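Local coordinates for COPII coat assembly protein SEC16 (Saccharomyces cerevisiae, PDB 3MZK) that takes part in initiating assembly of the COPII coat that forms transport vesicles at the endoplasmic reticulum, and also acts in cargo selection and autophagy, at residues 68-73 with 336-341; 236-241 with 285-290; 118-123 with 255-260. All blocks are in the same frame, centred on the assembly; numbering follows the deposited sequence.

Contact 1: residues 68-73 with 336-341; sequences GPLGSA and DEIYEY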
loop_
_atom_site.group_PDB
_atom_site.type_symbol
_atom_site.label_atom_id
_atom_site.label_comp_id
_atom_site.label_asym_id
_atom_site.label_seq_id
_atom_site.Cartn_x
_atom_site.Cartn_y
_atom_site.Cartn_z
ATOM N N GLY B 68 2.085 31.842 -30.772
ATOM C CA GLY B 68 3.027 30.965 -31.448
ATOM C C GLY B 68 2.957 29.520 -30.995
ATOM O O GLY B 68 1.955 29.095 -30.420
ATOM N N PRO B 69 4.019 28.748 -31.269
ATOM C CA PRO B 69 4.111 27.365 -30.787
ATOM C C PRO B 69 4.419 27.322 -29.297
ATOM O O PRO B 69 5.484 27.785 -28.891
ATOM C CB PRO B 69 5.302 26.796 -31.570
ATOM C CG PRO B 69 5.557 27.764 -32.682
ATOM C CD PRO B 69 5.130 29.094 -32.168
ATOM N N LEU B 70 3.507 26.790 -28.490
ATOM C CA LEU B 70 3.793 26.598 -27.072
ATOM C C LEU B 70 4.902 25.567 -26.947
ATOM O O LEU B 70 5.100 24.754 -27.849
ATOM C CB LEU B 70 2.555 26.107 -26.327
ATOM C CG LEU B 70 1.280 26.922 -26.504
ATOM C CD1 LEU B 70 0.151 26.291 -25.713
ATOM C CD2 LEU B 70 1.512 28.352 -26.067
ATOM N N GLY B 71 5.623 25.585 -25.836
ATOM C CA GLY B 71 6.715 24.649 -25.661
ATOM C C GLY B 71 7.971 25.172 -26.322
ATOM O O GLY B 71 9.077 24.951 -25.833
ATOM N N SER B 72 7.804 25.853 -27.451
ATOM C CA SER B 72 8.886 26.662 -27.985
ATOM C C SER B 72 9.242 27.572 -26.831
ATOM O O SER B 72 8.370 28.240 -26.278
ATOM C CB SER B 72 8.419 27.484 -29.184
ATOM O OG SER B 72 8.508 28.872 -28.915
ATOM N N ALA B 73 10.511 27.585 -26.446
ATOM C CA ALA B 73 10.891 28.209 -25.183
ATOM C C ALA B 73 11.043 29.729 -25.252
ATOM O O ALA B 73 11.343 30.372 -24.247
ATOM C CB ALA B 73 12.155 27.558 -24.623
ATOM N N ASP B 336 -5.577 20.782 -27.758
ATOM C CA ASP B 336 -4.568 19.734 -27.730
ATOM C C ASP B 336 -3.177 20.263 -27.407
ATOM O O ASP B 336 -2.449 19.655 -26.622
ATOM C CB ASP B 336 -4.555 18.942 -29.034
ATOM C CG ASP B 336 -5.704 17.961 -29.124
ATOM O OD1 ASP B 336 -6.277 17.635 -28.064
ATOM O OD2 ASP B 336 -6.033 17.514 -30.247
ATOM N N GLU B 337 -2.805 21.398 -27.990
ATOM C CA GLU B 337 -1.477 21.949 -27.725
ATOM C C GLU B 337 -1.356 22.525 -26.315
ATOM O O GLU B 337 -0.315 22.400 -25.671
ATOM C CB GLU B 337 -1.076 22.992 -28.767
ATOM C CG GLU B 337 0.334 23.509 -28.553
ATOM C CD GLU B 337 0.874 24.259 -29.749
ATOM O OE1 GLU B 337 0.195 24.284 -30.797
ATOM O OE2 GLU B 337 1.985 24.820 -29.635
ATOM N N ILE B 338 -2.426 23.151 -25.839
ATOM C CA ILE B 338 -2.472 23.655 -24.470
ATOM C C ILE B 338 -2.388 22.511 -23.457
ATOM O O ILE B 338 -1.626 22.576 -22.485
ATOM C CB ILE B 338 -3.750 24.473 -24.224
ATOM C CG1 ILE B 338 -3.700 25.769 -25.040
ATOM C CG2 ILE B 338 -3.925 24.761 -22.734
ATOM C CD1 ILE B 338 -4.959 26.605 -24.972
ATOM N N TYR B 339 -3.171 21.464 -23.696
ATOM C CA TYR B 339 -3.149 20.277 -22.852
ATOM C C TYR B 339 -1.742 19.691 -22.817
ATOM O O TYR B 339 -1.293 19.200 -21.784
ATOM C CB TYR B 339 -4.150 19.247 -23.374
ATOM C CG TYR B 339 -4.409 18.079 -22.454
ATOM C CD1 TYR B 339 -4.816 18.282 -21.137
ATOM C CD2 TYR B 339 -4.280 16.769 -22.908
ATOM C CE1 TYR B 339 -5.066 17.211 -20.287
ATOM C CE2 TYR B 339 -4.530 15.691 -22.068
ATOM C CZ TYR B 339 -4.923 15.920 -20.759
ATOM O OH TYR B 339 -5.171 14.858 -19.920
ATOM N N GLU B 340 -1.040 19.757 -23.944
ATOM C CA GLU B 340 0.331 19.259 -24.002
ATOM C C GLU B 340 1.255 20.128 -23.160
ATOM O O GLU B 340 2.083 19.620 -22.398
ATOM C CB GLU B 340 0.832 19.221 -25.442
ATOM C CG GLU B 340 2.233 18.663 -25.592
ATOM C CD GLU B 340 2.752 18.784 -27.010
ATOM O OE1 GLU B 340 2.624 19.882 -27.593
ATOM O OE2 GLU B 340 3.281 17.785 -27.546
ATOM N N TYR B 341 1.111 21.441 -23.303
ATOM C CA TYR B 341 1.915 22.379 -22.532
ATOM C C TYR B 341 1.781 22.106 -21.038
ATOM O O TYR B 341 2.761 22.161 -20.304
ATOM C CB TYR B 341 1.513 23.819 -22.849
ATOM C CG TYR B 341 2.359 24.860 -22.154
ATOM C CD1 TYR B 341 3.684 25.058 -22.520
ATOM C CD2 TYR B 341 1.833 25.648 -21.133
ATOM C CE1 TYR B 341 4.465 26.008 -21.888
ATOM C CE2 TYR B 341 2.605 26.606 -20.498
ATOM C CZ TYR B 341 3.921 26.780 -20.881
ATOM O OH TYR B 341 4.698 27.726 -20.257
#
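L70, in the loop between helices 61-65 and 77-94, reaches across to E337, I338 and Y341 on helix 330-344; here a loop of the Sec16 mid-region packs against a helix of the helical ACE1 (Sec23-binding) domain. CB lies beside the acid, 3.6 Å from E337 OE2, and also comes near CD1 of the Y341 ring. With CG anti to the carbonyl carbon (chi1 -52°), the branch point still sits by the carboxylate, CG being 3.8 Å from E337 OE2. An extended second torsion (chi2 179°) then carries CD1 onto the helix: it lies 3.9 Å from I338 CG1 and 4.0 Å from Y341 CB. L80 of helix 77-94 also packs on this leucine. G71 follows, its N 3.9 Å from Y341 CD1, at positive phi, which favours glycine.

E337 supplies the polar half. Its extended chain ends with OE2 2.7 Å from L70 N. The bond is bent, with an N-H...O angle of 131°, and meets OE2 on the anti side, out of the carboxylate plane. OE1 is hydrogen-bonded to Y378 OH of helix 372-387. The acid thus joins the loop and helix 372-387 to helix 330-344, and a buried carboxylate hydrogen-bonded at both oxygens, to L70 N and Y378 OH, is probably charged.

Contact 2: residues 236-241 with 285-290; sequences KSFYTN and GIFLTK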
loop_
_atom_site.group_PDB
_atom_site.type_symbol
_atom_site.label_atom_id
_atom_site.label_comp_id
_atom_site.label_asym_id
_atom_site.label_seq_id
_atom_site.Cartn_x
_atom_site.Cartn_y
_atom_site.Cartn_z
ATOM N N LYS B 236 -20.553 -0.156 -15.601
ATOM C CA LYS B 236 -20.883 -1.241 -16.518
ATOM C C LYS B 236 -22.380 -1.528 -16.502
ATOM O O LYS B 236 -22.926 -2.078 -17.457
ATOM C CB LYS B 236 -20.095 -2.509 -16.174
ATOM N N SER B 237 -23.040 -1.149 -15.414
ATOM C CA SER B 237 -24.472 -1.382 -15.271
ATOM C C SER B 237 -25.279 -0.549 -16.265
ATOM O O SER B 237 -26.305 -1.000 -16.778
ATOM C CB SER B 237 -24.924 -1.071 -13.845
ATOM O OG SER B 237 -24.967 0.327 -13.620
ATOM N N PHE B 238 -24.814 0.669 -16.526
ATOM C CA PHE B 238 -25.481 1.560 -17.467
ATOM C C PHE B 238 -25.726 0.875 -18.810
ATOM O O PHE B 238 -26.842 0.892 -19.328
ATOM C CB PHE B 238 -24.651 2.826 -17.690
ATOM C CG PHE B 238 -24.453 3.657 -16.453
ATOM C CD1 PHE B 238 -23.454 4.617 -16.405
ATOM C CD2 PHE B 238 -25.264 3.489 -15.346
ATOM C CE1 PHE B 238 -23.266 5.393 -15.272
ATOM C CE2 PHE B 238 -25.081 4.263 -14.207
ATOM C CZ PHE B 238 -24.079 5.216 -14.172
ATOM N N TYR B 239 -24.678 0.272 -19.364
ATOM C CA TYR B 239 -24.750 -0.350 -20.685
ATOM C C TYR B 239 -25.974 -1.244 -20.860
ATOM O O TYR B 239 -26.545 -1.316 -21.948
ATOM C CB TYR B 239 -23.482 -1.161 -20.976
ATOM C CG TYR B 239 -22.225 -0.332 -21.106
ATOM C CD1 TYR B 239 -21.197 -0.445 -20.180
ATOM C CD2 TYR B 239 -22.065 0.564 -22.154
ATOM C CE1 TYR B 239 -20.045 0.309 -20.295
ATOM C CE2 TYR B 239 -20.917 1.322 -22.277
ATOM C CZ TYR B 239 -19.910 1.192 -21.347
ATOM O OH TYR B 239 -18.765 1.947 -21.465
ATOM N N THR B 240 -26.372 -1.920 -19.786
ATOM C CA THR B 240 -27.471 -2.880 -19.850
ATOM C C THR B 240 -28.845 -2.248 -19.627
ATOM O O THR B 240 -29.855 -2.773 -20.095
ATOM C CB THR B 240 -27.281 -4.026 -18.838
ATOM O OG1 THR B 240 -27.303 -3.497 -17.505
ATOM C CG2 THR B 240 -25.959 -4.744 -19.082
ATOM N N ASN B 241 -28.885 -1.127 -18.913
ATOM C CA ASN B 241 -30.152 -0.451 -18.638
ATOM C C ASN B 241 -30.305 0.877 -19.389
ATOM O O ASN B 241 -29.685 1.880 -19.037
ATOM C CB ASN B 241 -30.334 -0.238 -17.134
ATOM C CG ASN B 241 -31.759 0.129 -16.766
ATOM O OD1 ASN B 241 -32.485 0.729 -17.562
ATOM N ND2 ASN B 241 -32.169 -0.231 -15.555
ATOM N N GLY B 285 -15.733 7.999 -18.851
ATOM C CA GLY B 285 -15.326 8.653 -20.083
ATOM C C GLY B 285 -15.419 7.731 -21.289
ATOM O O GLY B 285 -15.471 8.190 -22.427
ATOM N N ILE B 286 -15.429 6.425 -21.034
ATOM C CA ILE B 286 -15.602 5.429 -22.079
ATOM C C ILE B 286 -17.076 5.313 -22.424
ATOM O O ILE B 286 -17.465 5.408 -23.584
ATOM C CB ILE B 286 -15.083 4.052 -21.633
ATOM C CG1 ILE B 286 -13.559 4.004 -21.730
ATOM C CG2 ILE B 286 -15.700 2.949 -22.473
ATOM C CD1 ILE B 286 -12.949 2.832 -21.015
ATOM N N PHE B 287 -17.896 5.116 -21.401
ATOM C CA PHE B 287 -19.337 5.050 -21.578
ATOM C C PHE B 287 -19.842 6.203 -22.438
ATOM O O PHE B 287 -20.613 5.998 -23.373
ATOM C CB PHE B 287 -20.031 5.067 -20.216
ATOM C CG PHE B 287 -21.490 5.399 -20.281
ATOM C CD1 PHE B 287 -22.420 4.427 -20.603
ATOM C CD2 PHE B 287 -21.935 6.682 -20.010
ATOM C CE1 PHE B 287 -23.764 4.731 -20.660
ATOM C CE2 PHE B 287 -23.278 6.992 -20.066
ATOM C CZ PHE B 287 -24.193 6.015 -20.390
ATOM N N LEU B 288 -19.400 7.414 -22.115
ATOM C CA LEU B 288 -19.851 8.612 -22.815
ATOM C C LEU B 288 -19.471 8.583 -24.288
ATOM O O LEU B 288 -20.238 9.023 -25.144
ATOM C CB LEU B 288 -19.287 9.872 -22.151
ATOM C CG LEU B 288 -19.868 10.158 -20.767
ATOM C CD1 LEU B 288 -19.129 11.304 -20.080
ATOM C CD2 LEU B 288 -21.359 10.443 -20.877
ATOM N N THR B 289 -18.280 8.069 -24.573
ATOM C CA THR B 289 -17.819 7.915 -25.945
ATOM C C THR B 289 -18.792 7.053 -26.740
ATOM O O THR B 289 -19.283 7.463 -27.791
ATOM C CB THR B 289 -16.424 7.289 -25.994
ATOM O OG1 THR B 289 -15.482 8.181 -25.384
ATOM C CG2 THR B 289 -16.013 7.043 -27.422
ATOM N N LYS B 290 -19.078 5.865 -26.227
ATOM C CA LYS B 290 -20.053 4.984 -26.852
ATOM C C LYS B 290 -21.372 5.707 -27.108
ATOM O O LYS B 290 -21.924 5.633 -28.198
ATOM C CB LYS B 290 -20.298 3.746 -25.987
ATOM C CG LYS B 290 -19.063 2.898 -25.757
ATOM C CD LYS B 290 -18.458 2.461 -27.073
ATOM C CE LYS B 290 -17.229 1.601 -26.864
ATOM N NZ LYS B 290 -16.730 1.064 -28.163
#
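F238 and Y239, consecutive residues near the end of helix 231-240, both engage F287 on helix 275-290, and each does so differently. The first torsion sets where each ring starts. F287 has CG anti to its backbone N (chi1 163°), which sends the ring toward helix 231-240. F238 and Y239 share the other common setting, CG anti to the carbonyl carbon, but start from successive positions of the helix and meet different parts of F287. F238 turns an edge to F287: its CD1 stands 4.1 Å above the F287 plane, over the ring centre, while F238 CB lies 3.6 Å from F287 CE1. F287 in turn presents its own edge to Y239, CD1 lying over one face of the tyrosine ring, 3.8 Å from Y239 CE2. Two successive T-shaped pairs, with planes at 63° and 66°, make a three-ring aromatic cluster.

The cluster bridges two roughly parallel helices, whose axes over these segments approach to 10.5 Å, in the helical ACE1 domain of Sec16. Helix 242-250 completes its surroundings, T244 and A248 touching F238 and S245 and S249 touching F287. Y239 and F287 run past each other in opposite directions: Y239 OH is 3.2 Å from F287 CA and 3.4 Å from I286 CG2. On the exposed side K290 CG lies 4.2 Å from Y239 CE2, before the chain bends off to a salt bridge between NZ and D318.

Contact 3: residues 118-123 with 255-260; sequences NISKLL and IVAAVL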
loop_
_atom_site.group_PDB
_atom_site.type_symbol
_atom_site.label_atom_id
_atom_site.label_comp_id
_atom_site.label_asym_id
_atom_site.label_seq_id
_atom_site.Cartn_x
_atom_site.Cartn_y
_atom_site.Cartn_z
ATOM N N ASN B 118 -13.036 23.709 -7.115
ATOM C CA ASN B 118 -13.180 24.606 -8.253
ATOM C C ASN B 118 -13.636 23.878 -9.510
ATOM O O ASN B 118 -14.535 24.340 -10.214
ATOM C CB ASN B 118 -11.867 25.336 -8.516
ATOM C CG ASN B 118 -11.260 25.905 -7.253
ATOM O OD1 ASN B 118 -10.075 25.715 -6.980
ATOM N ND2 ASN B 118 -12.076 26.603 -6.466
ATOM N N ILE B 119 -13.014 22.737 -9.790
ATOM C CA ILE B 119 -13.389 21.942 -10.951
ATOM C C ILE B 119 -14.825 21.448 -10.814
ATOM O O ILE B 119 -15.587 21.451 -11.782
ATOM C CB ILE B 119 -12.455 20.734 -11.148
ATOM C CG1 ILE B 119 -11.036 21.196 -11.477
ATOM C CG2 ILE B 119 -12.977 19.847 -12.257
ATOM C CD1 ILE B 119 -10.039 20.066 -11.540
ATOM N N SER B 120 -15.188 21.025 -9.607
ATOM C CA SER B 120 -16.541 20.561 -9.338
ATOM C C SER B 120 -17.564 21.650 -9.641
ATOM O O SER B 120 -18.562 21.401 -10.314
ATOM C CB SER B 120 -16.671 20.099 -7.884
ATOM O OG SER B 120 -18.004 19.721 -7.581
ATOM N N LYS B 121 -17.308 22.855 -9.144
ATOM C CA LYS B 121 -18.237 23.973 -9.312
ATOM C C LYS B 121 -18.338 24.408 -10.766
ATOM O O LYS B 121 -19.359 24.940 -11.195
ATOM C CB LYS B 121 -17.822 25.162 -8.440
ATOM N N LEU B 122 -17.267 24.186 -11.518
ATOM C CA LEU B 122 -17.258 24.505 -12.940
ATOM C C LEU B 122 -18.223 23.602 -13.698
ATOM O O LEU B 122 -19.018 24.080 -14.499
ATOM C CB LEU B 122 -15.847 24.379 -13.507
ATOM C CG LEU B 122 -15.702 24.569 -15.014
ATOM C CD1 LEU B 122 -16.215 25.936 -15.437
ATOM C CD2 LEU B 122 -14.254 24.388 -15.422
ATOM N N LEU B 123 -18.157 22.298 -13.437
ATOM C CA LEU B 123 -19.075 21.345 -14.047
ATOM C C LEU B 123 -20.517 21.649 -13.685
ATOM O O LEU B 123 -21.402 21.616 -14.537
ATOM C CB LEU B 123 -18.750 19.917 -13.612
ATOM C CG LEU B 123 -17.443 19.310 -14.116
ATOM C CD1 LEU B 123 -17.236 17.926 -13.533
ATOM C CD2 LEU B 123 -17.434 19.249 -15.628
ATOM N N ILE B 255 -22.964 14.522 -11.973
ATOM C CA ILE B 255 -22.448 13.264 -11.446
ATOM C C ILE B 255 -20.956 13.369 -11.136
ATOM O O ILE B 255 -20.524 13.132 -10.015
ATOM C CB ILE B 255 -22.672 12.107 -12.432
ATOM C CG1 ILE B 255 -24.166 11.879 -12.655
ATOM C CG2 ILE B 255 -22.009 10.845 -11.924
ATOM C CD1 ILE B 255 -24.474 10.737 -13.600
ATOM N N VAL B 256 -20.173 13.728 -12.142
ATOM C CA VAL B 256 -18.744 13.911 -11.954
ATOM C C VAL B 256 -18.480 14.960 -10.876
ATOM O O VAL B 256 -17.594 14.793 -10.043
ATOM C CB VAL B 256 -18.050 14.304 -13.280
ATOM C CG1 VAL B 256 -16.564 14.554 -13.062
ATOM C CG2 VAL B 256 -18.252 13.212 -14.305
ATOM N N ALA B 257 -19.264 16.034 -10.890
ATOM C CA ALA B 257 -19.106 17.116 -9.919
ATOM C C ALA B 257 -19.306 16.621 -8.490
ATOM O O ALA B 257 -18.604 17.047 -7.576
ATOM C CB ALA B 257 -20.062 18.264 -10.230
ATOM N N ALA B 258 -20.262 15.717 -8.309
ATOM C CA ALA B 258 -20.521 15.128 -7.003
ATOM C C ALA B 258 -19.315 14.333 -6.522
ATOM O O ALA B 258 -18.908 14.444 -5.364
ATOM C CB ALA B 258 -21.754 14.245 -7.045
ATOM N N VAL B 259 -18.744 13.533 -7.417
ATOM C CA VAL B 259 -17.583 12.724 -7.073
ATOM C C VAL B 259 -16.390 13.590 -6.680
ATOM O O VAL B 259 -15.771 13.370 -5.642
ATOM C CB VAL B 259 -17.183 11.783 -8.224
ATOM C CG1 VAL B 259 -15.831 11.151 -7.949
ATOM C CG2 VAL B 259 -18.246 10.719 -8.428
ATOM N N LEU B 260 -16.080 14.582 -7.506
ATOM C CA LEU B 260 -14.913 15.428 -7.266
ATOM C C LEU B 260 -14.998 16.184 -5.941
ATOM O O LEU B 260 -14.014 16.289 -5.212
ATOM C CB LEU B 260 -14.697 16.405 -8.430
ATOM C CG LEU B 260 -14.416 15.759 -9.788
ATOM C CD1 LEU B 260 -14.200 16.815 -10.861
ATOM C CD2 LEU B 260 -13.220 14.817 -9.712
#
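S120 of helix 116-123 meets A257 of helix 252-261 where the two backbones come nearest, their CA atoms only 4.3 Å apart. The small side chains make this possible. S120 has OG anti to its backbone N (chi1 176°), which directs the hydroxyl at the facing helix, where it donates to A257 O over 2.7 Å. The approach is well off the carbonyl direction: the C=O...OG angle is 118°, and the donor is tilted from the carbonyl plane. In return, A257 CB rests 3.5 Å from S120 O, so each residue touches the other's backbone oxygen. An alanine in place of S120 would keep CB but lack the hydroxyl, and would probably leave A257 O without its mate from the opposite helix and this polar tie between the two helices broken.

The segments run antiparallel, at 161°, with axes 8.3 Å apart: a close helix pair built on small residues within the helical ACE1 domain. It packs a helix of the Sec16 mid-region against one of the Sec23-binding domain.

To one side of the serine lies a purely apolar, buried patch. L123 CD1 packs on V256 CG1 at 3.5 Å, the two side chains crossing obliquely, and I119 CG2 meets L260 CD1 at 3.6 Å. L123 CD1 and L260 CD1, 4.2 Å apart, complete the patch. I303, T299 and L300 of helix 294-303 touch I119, L123 and V256 respectively, closing over it. The partly exposed flank of the pair belongs to helix 116-123, with L122 and K121: the CB of K121, beyond which nothing is modelled, points away from the partner helix. On the partner, by contrast, A258 and V259 face further helices, 214-226 among them, and are buried.

The three contacts are spread through one elongated helical domain without touching one another. Contacts 1 and 2 are furthest apart, about 33 Å between centres and on opposite sides of the chain's centre; contact 3 lies about 26 Å from contact 1 and 19 Å from contact 2, centre to centre. Contacts 2 and 3 approach to about 6 Å between nearest atoms and are linked by helices 252-261 and 275-290, consecutive in the chain: V256 of contact 3 packs on L281 and F284, just before contact 2's second segment. Helix 294-303 also touches both. Towards contact 1 the connection is helix 101-111, which meets Y341 there and I119 in contact 3.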